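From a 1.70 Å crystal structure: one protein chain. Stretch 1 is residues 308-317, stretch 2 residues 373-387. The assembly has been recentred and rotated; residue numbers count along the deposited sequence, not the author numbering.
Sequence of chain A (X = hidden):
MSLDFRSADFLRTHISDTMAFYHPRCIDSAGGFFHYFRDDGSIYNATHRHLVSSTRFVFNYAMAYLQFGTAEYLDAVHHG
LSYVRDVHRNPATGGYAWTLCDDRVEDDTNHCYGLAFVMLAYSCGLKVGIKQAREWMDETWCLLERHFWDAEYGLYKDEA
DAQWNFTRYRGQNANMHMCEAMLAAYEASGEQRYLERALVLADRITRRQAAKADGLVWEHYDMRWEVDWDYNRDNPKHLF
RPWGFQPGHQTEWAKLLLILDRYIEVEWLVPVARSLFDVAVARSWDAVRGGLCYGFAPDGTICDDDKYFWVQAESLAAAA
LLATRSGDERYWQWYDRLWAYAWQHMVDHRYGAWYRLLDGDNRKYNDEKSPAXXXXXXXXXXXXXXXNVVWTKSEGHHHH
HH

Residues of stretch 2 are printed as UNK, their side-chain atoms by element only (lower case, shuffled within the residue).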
# COMPACT_ATOMS: atom_id res chain seq x y z
N TYR A 308 -12.91 -5.58 -0.82
CA TYR A 308 -12.07 -4.59 -1.43
C TYR A 308 -10.92 -5.29 -2.16
O TYR A 308 -10.32 -6.25 -1.68
CB TYR A 308 -11.47 -3.68 -0.38
CG TYR A 308 -12.38 -2.56 0.10
CD1 TYR A 308 -12.09 -1.25 -0.18
CD2 TYR A 308 -13.52 -2.84 0.88
CE1 TYR A 308 -12.91 -0.22 0.29
CE2 TYR A 308 -14.33 -1.81 1.34
CZ TYR A 308 -14.01 -0.52 1.07
OH TYR A 308 -14.83 0.50 1.52
N PHE A 309 -10.50 -4.69 -3.23
CA PHE A 309 -9.44 -5.22 -4.08
C PHE A 309 -8.14 -5.47 -3.29
O PHE A 309 -7.59 -6.57 -3.32
CB PHE A 309 -9.18 -4.29 -5.29
CG PHE A 309 -8.43 -3.00 -4.99
CD1 PHE A 309 -7.15 -2.80 -5.49
CD2 PHE A 309 -9.02 -1.96 -4.24
CE1 PHE A 309 -6.46 -1.63 -5.22
CE2 PHE A 309 -8.31 -0.81 -3.94
CZ PHE A 309 -7.03 -0.64 -4.46
N TRP A 310 -7.72 -4.46 -2.54
CA TRP A 310 -6.39 -4.46 -1.93
C TRP A 310 -6.30 -5.46 -0.79
O TRP A 310 -5.24 -6.04 -0.51
CB TRP A 310 -6.00 -3.06 -1.48
CG TRP A 310 -6.78 -2.50 -0.29
CD1 TRP A 310 -7.85 -1.68 -0.33
CD2 TRP A 310 -6.49 -2.71 1.10
NE1 TRP A 310 -8.27 -1.38 0.95
CE2 TRP A 310 -7.43 -1.97 1.84
CE3 TRP A 310 -5.51 -3.46 1.77
CZ2 TRP A 310 -7.43 -1.94 3.23
CZ3 TRP A 310 -5.52 -3.45 3.18
CH2 TRP A 310 -6.48 -2.69 3.89
N VAL A 311 -7.43 -5.70 -0.10
CA VAL A 311 -7.49 -6.75 0.94
C VAL A 311 -7.19 -8.16 0.41
O VAL A 311 -6.42 -8.92 0.99
CB VAL A 311 -8.88 -6.69 1.66
CG1 VAL A 311 -8.98 -7.74 2.74
CG2 VAL A 311 -9.04 -5.24 2.26
N GLN A 312 -7.76 -8.48 -0.75
CA GLN A 312 -7.50 -9.75 -1.35
C GLN A 312 -6.04 -9.84 -1.82
O GLN A 312 -5.39 -10.85 -1.64
CB GLN A 312 -8.45 -10.00 -2.51
CG GLN A 312 -9.88 -9.51 -2.35
CD GLN A 312 -10.59 -9.90 -1.07
OE1 GLN A 312 -10.53 -11.04 -0.63
NE2 GLN A 312 -11.31 -8.95 -0.48
N ALA A 313 -5.56 -8.76 -2.43
CA ALA A 313 -4.20 -8.71 -3.04
C ALA A 313 -3.10 -8.85 -1.96
O ALA A 313 -2.15 -9.60 -2.10
CB ALA A 313 -4.07 -7.39 -3.84
N GLU A 314 -3.21 -8.09 -0.89
CA GLU A 314 -2.18 -8.09 0.16
C GLU A 314 -2.14 -9.47 0.81
O GLU A 314 -1.08 -9.99 1.20
CB GLU A 314 -2.44 -7.01 1.22
CG GLU A 314 -2.22 -5.58 0.72
CD GLU A 314 -0.77 -5.27 0.30
OE1 GLU A 314 0.19 -5.89 0.85
OE2 GLU A 314 -0.58 -4.41 -0.58
N SER A 315 -3.34 -10.08 0.93
CA SER A 315 -3.45 -11.35 1.55
C SER A 315 -2.84 -12.47 0.72
O SER A 315 -2.21 -13.38 1.26
CB SER A 315 -4.90 -11.65 1.96
OG SER A 315 -5.35 -10.66 2.87
N LEU A 316 -3.04 -12.45 -0.59
CA LEU A 316 -2.41 -13.49 -1.42
C LEU A 316 -0.90 -13.31 -1.49
O LEU A 316 -0.18 -14.29 -1.57
CB LEU A 316 -3.09 -13.61 -2.81
CG LEU A 316 -3.04 -12.47 -3.77
CD1 LEU A 316 -1.76 -12.46 -4.56
CD2 LEU A 316 -4.29 -12.41 -4.75
N ALA A 317 -0.40 -12.08 -1.41
CA ALA A 317 1.05 -11.87 -1.42
C ALA A 317 1.63 -12.42 -0.12
O ALA A 317 2.64 -13.18 -0.15
CB ALA A 317 1.37 -10.35 -1.60
N UNK A 373 -6.24 7.73 -5.33
CA UNK A 373 -5.70 6.77 -4.37
C UNK A 373 -5.47 5.38 -4.99
O UNK A 373 -4.55 4.66 -4.58
N UNK A 374 -6.29 4.99 -5.96
CA UNK A 374 -6.15 3.63 -6.55
C UNK A 374 -5.46 3.68 -7.89
O UNK A 374 -5.92 4.37 -8.79
n UNK A 374 -8.68 -0.36 -9.47
c UNK A 374 -7.48 1.67 -7.50
c UNK A 374 -8.74 0.81 -7.25
c UNK A 374 -8.77 -0.49 -7.98
c UNK A 374 -7.51 2.95 -6.71
N UNK A 375 -4.35 2.96 -8.01
CA UNK A 375 -3.62 2.84 -9.25
C UNK A 375 -3.36 1.40 -9.56
O UNK A 375 -2.64 1.10 -10.50
c UNK A 375 -2.28 3.62 -9.23
c UNK A 375 -2.49 5.00 -8.71
o UNK A 375 -1.35 2.89 -8.42
N UNK A 376 -3.97 0.48 -8.80
CA UNK A 376 -3.58 -0.94 -8.81
C UNK A 376 -2.10 -1.20 -8.43
O UNK A 376 -1.51 -2.23 -8.76
c UNK A 376 -3.97 -1.61 -10.15
c UNK A 376 -5.47 -1.89 -10.22
o UNK A 376 -6.23 -0.96 -10.51
o UNK A 376 -5.87 -3.04 -9.94
N UNK A 377 -1.50 -0.24 -7.74
CA UNK A 377 -0.26 -0.46 -6.98
C UNK A 377 -0.40 -1.68 -6.07
O UNK A 377 0.50 -2.52 -6.01
o UNK A 377 1.64 -0.01 -0.78
c UNK A 377 1.38 0.18 -2.11
c UNK A 377 0.61 0.60 -4.76
c UNK A 377 -0.29 0.60 -3.75
c UNK A 377 1.96 0.38 -4.44
c UNK A 377 0.15 0.84 -6.20
c UNK A 377 2.37 0.19 -3.10
c UNK A 377 0.07 0.40 -2.44
N UNK A 378 -1.55 -1.86 -5.39
CA UNK A 378 -1.69 -3.00 -4.52
C UNK A 378 -1.75 -4.32 -5.29
O UNK A 378 -1.20 -5.32 -4.81
n UNK A 378 -3.21 -0.42 -1.04
c UNK A 378 -2.46 -1.35 -0.47
c UNK A 378 -2.92 -2.03 -2.51
n UNK A 378 -2.27 -2.33 -1.34
c UNK A 378 -3.51 -0.82 -2.32
c UNK A 378 -2.96 -2.96 -3.67
N UNK A 379 -2.43 -4.35 -6.45
CA UNK A 379 -2.61 -5.63 -7.13
C UNK A 379 -1.37 -6.03 -7.94
O UNK A 379 -0.89 -7.16 -7.87
c UNK A 379 -3.88 -5.59 -7.99
c UNK A 379 -5.04 -5.24 -7.09
o UNK A 379 -3.75 -4.59 -9.01
N UNK A 380 -0.86 -5.10 -8.73
CA UNK A 380 0.42 -5.32 -9.42
C UNK A 380 1.57 -5.51 -8.46
O UNK A 380 2.41 -6.39 -8.67
s UNK A 380 0.30 -2.87 -12.95
c UNK A 380 -0.16 -4.14 -11.68
c UNK A 380 0.72 -4.17 -10.39
c UNK A 380 -0.24 -1.38 -12.05
N UNK A 381 1.60 -4.73 -7.39
CA UNK A 381 2.60 -4.91 -6.32
C UNK A 381 2.61 -6.30 -5.67
O UNK A 381 3.67 -6.85 -5.38
N UNK A 382 1.43 -6.84 -5.41
CA UNK A 382 1.31 -8.18 -4.93
C UNK A 382 1.91 -9.18 -5.92
O UNK A 382 2.60 -10.12 -5.52
c UNK A 382 -0.17 -8.53 -4.63
N UNK A 383 1.64 -9.00 -7.21
CA UNK A 383 2.17 -9.89 -8.24
C UNK A 383 3.69 -9.77 -8.34
O UNK A 383 4.40 -10.77 -8.45
s UNK A 383 -0.21 -10.10 -9.59
c UNK A 383 1.54 -9.62 -9.60
N UNK A 384 4.21 -8.56 -8.27
CA UNK A 384 5.67 -8.36 -8.29
C UNK A 384 6.29 -9.03 -7.08
O UNK A 384 7.38 -9.63 -7.19
c UNK A 384 6.07 -6.88 -8.28
n UNK A 384 6.39 -6.40 -10.75
c UNK A 384 5.97 -5.55 -11.67
n UNK A 384 5.06 -4.76 -11.13
c UNK A 384 4.93 -5.09 -9.79
c UNK A 384 5.77 -6.13 -9.55
N UNK A 385 5.63 -8.94 -5.93
CA UNK A 385 6.15 -9.59 -4.74
C UNK A 385 6.15 -11.12 -4.89
O UNK A 385 7.12 -11.75 -4.52
c UNK A 385 5.38 -9.20 -3.46
o UNK A 385 7.82 -7.86 -2.34
c UNK A 385 7.59 -9.10 -2.15
c UNK A 385 6.14 -9.61 -2.16
o UNK A 385 8.50 -9.98 -2.02
N UNK A 386 5.08 -11.70 -5.43
CA UNK A 386 5.05 -13.16 -5.60
C UNK A 386 6.12 -13.59 -6.58
O UNK A 386 6.72 -14.66 -6.39
c UNK A 386 2.61 -13.21 -5.03
c UNK A 386 3.71 -15.25 -6.12
c UNK A 386 3.69 -13.69 -6.03
N UNK A 387 6.42 -12.74 -7.57
CA UNK A 387 7.50 -13.03 -8.51
C UNK A 387 8.88 -13.15 -7.83
O UNK A 387 9.76 -13.81 -8.38
c UNK A 387 6.29 -11.02 -11.59
c UNK A 387 7.59 -12.01 -9.65
c UNK A 387 6.61 -13.60 -11.48
c UNK A 387 6.46 -12.23 -10.69
O HOH W 1 0.51 -5.63 -2.46

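Position 373 has no side-chain atoms, and its phi of 103° would jam a CB against the preceding carbonyl; it is Gly373. Position 374 carries four carbons in a row ending in nitrogen, lying over one face of the Phe309 ring: Lys374. Its CE stands 3.7 Å from the ring centroid of Phe309, 7° off the normal, a CH-pi contact.

At 375, one carbon bears an oxygen and a carbon, so the residue is Thr375; its CB points away from stretch 1. Position 376 has two carbons, the second with two oxygens. The count of four atoms could also fit asparagine, but element labels give two oxygens and no nitrogen: Asp376. Its OD2 takes a salt bridge from Lys374 NZ at 2.7 Å, so the same lysine side chain both pairs with Asp376 and lies over the Phe309 ring.

A six-carbon ring bearing oxygen identifies 377 as Tyr377, the first helical residue. Position 378 shows a five-membered ring of three carbons and two nitrogens, one of which meets Glu314, while Trp310 CB lies over the ring face. This is His378; ND1 donates to Glu314 OE2 at 2.8 Å with an angle of 167°, near linear.

Position 379, one carbon carrying oxygen and carbon, touches the edge of the Phe309 ring: Thr379. Its CG2 lies 3.6 Å from Phe309 CD1, while its OG1 donates to Asp376 OD1 at 2.8 Å. An unbranched run of two carbons, sulfur and carbon makes 380 Met380, directed away. Position 381 is bare: Gly381, where an ideal CB would fall 2.4 Å from Tyr377 O.

The lone carbon at 382, a CB 3.4 Å from Ala313 O and 3.9 Å from Ala317 CB, gives Ala382. Carbon then sulfur at 383 is Cys383, pointing away. Another five-membered ring with two nitrogens, out of reach, makes 384 His384. Position 385 has three carbons, the third carrying two oxygens: Glu385. Position 386 has one carbon carrying two more, one of them against Ala317: Val386, with CG2 4.2 Å from Ala317 CA. Position 387 has four carbons forked at the second, out of reach: Leu387.

The two helices run nearly parallel, at 10°, with axes 8.6 Å apart at closest approach. Alanines sit where the backbones come closest: CA of Ala317 and CA of Ala382 are 5.1 Å apart. Toward the N-terminal end, the edge of His378 is turned toward the face of Phe309 in an offset edge-to-face pair, planes at 81°, and the Glu314 bond, accompanied by a water donating to Glu314 OE2 (2.5 Å) and His378 O (2.9 Å), adds a polar link to a largely apolar seam.

Stretch 2, residues 373-387: GKTDYHTMGACHEVL
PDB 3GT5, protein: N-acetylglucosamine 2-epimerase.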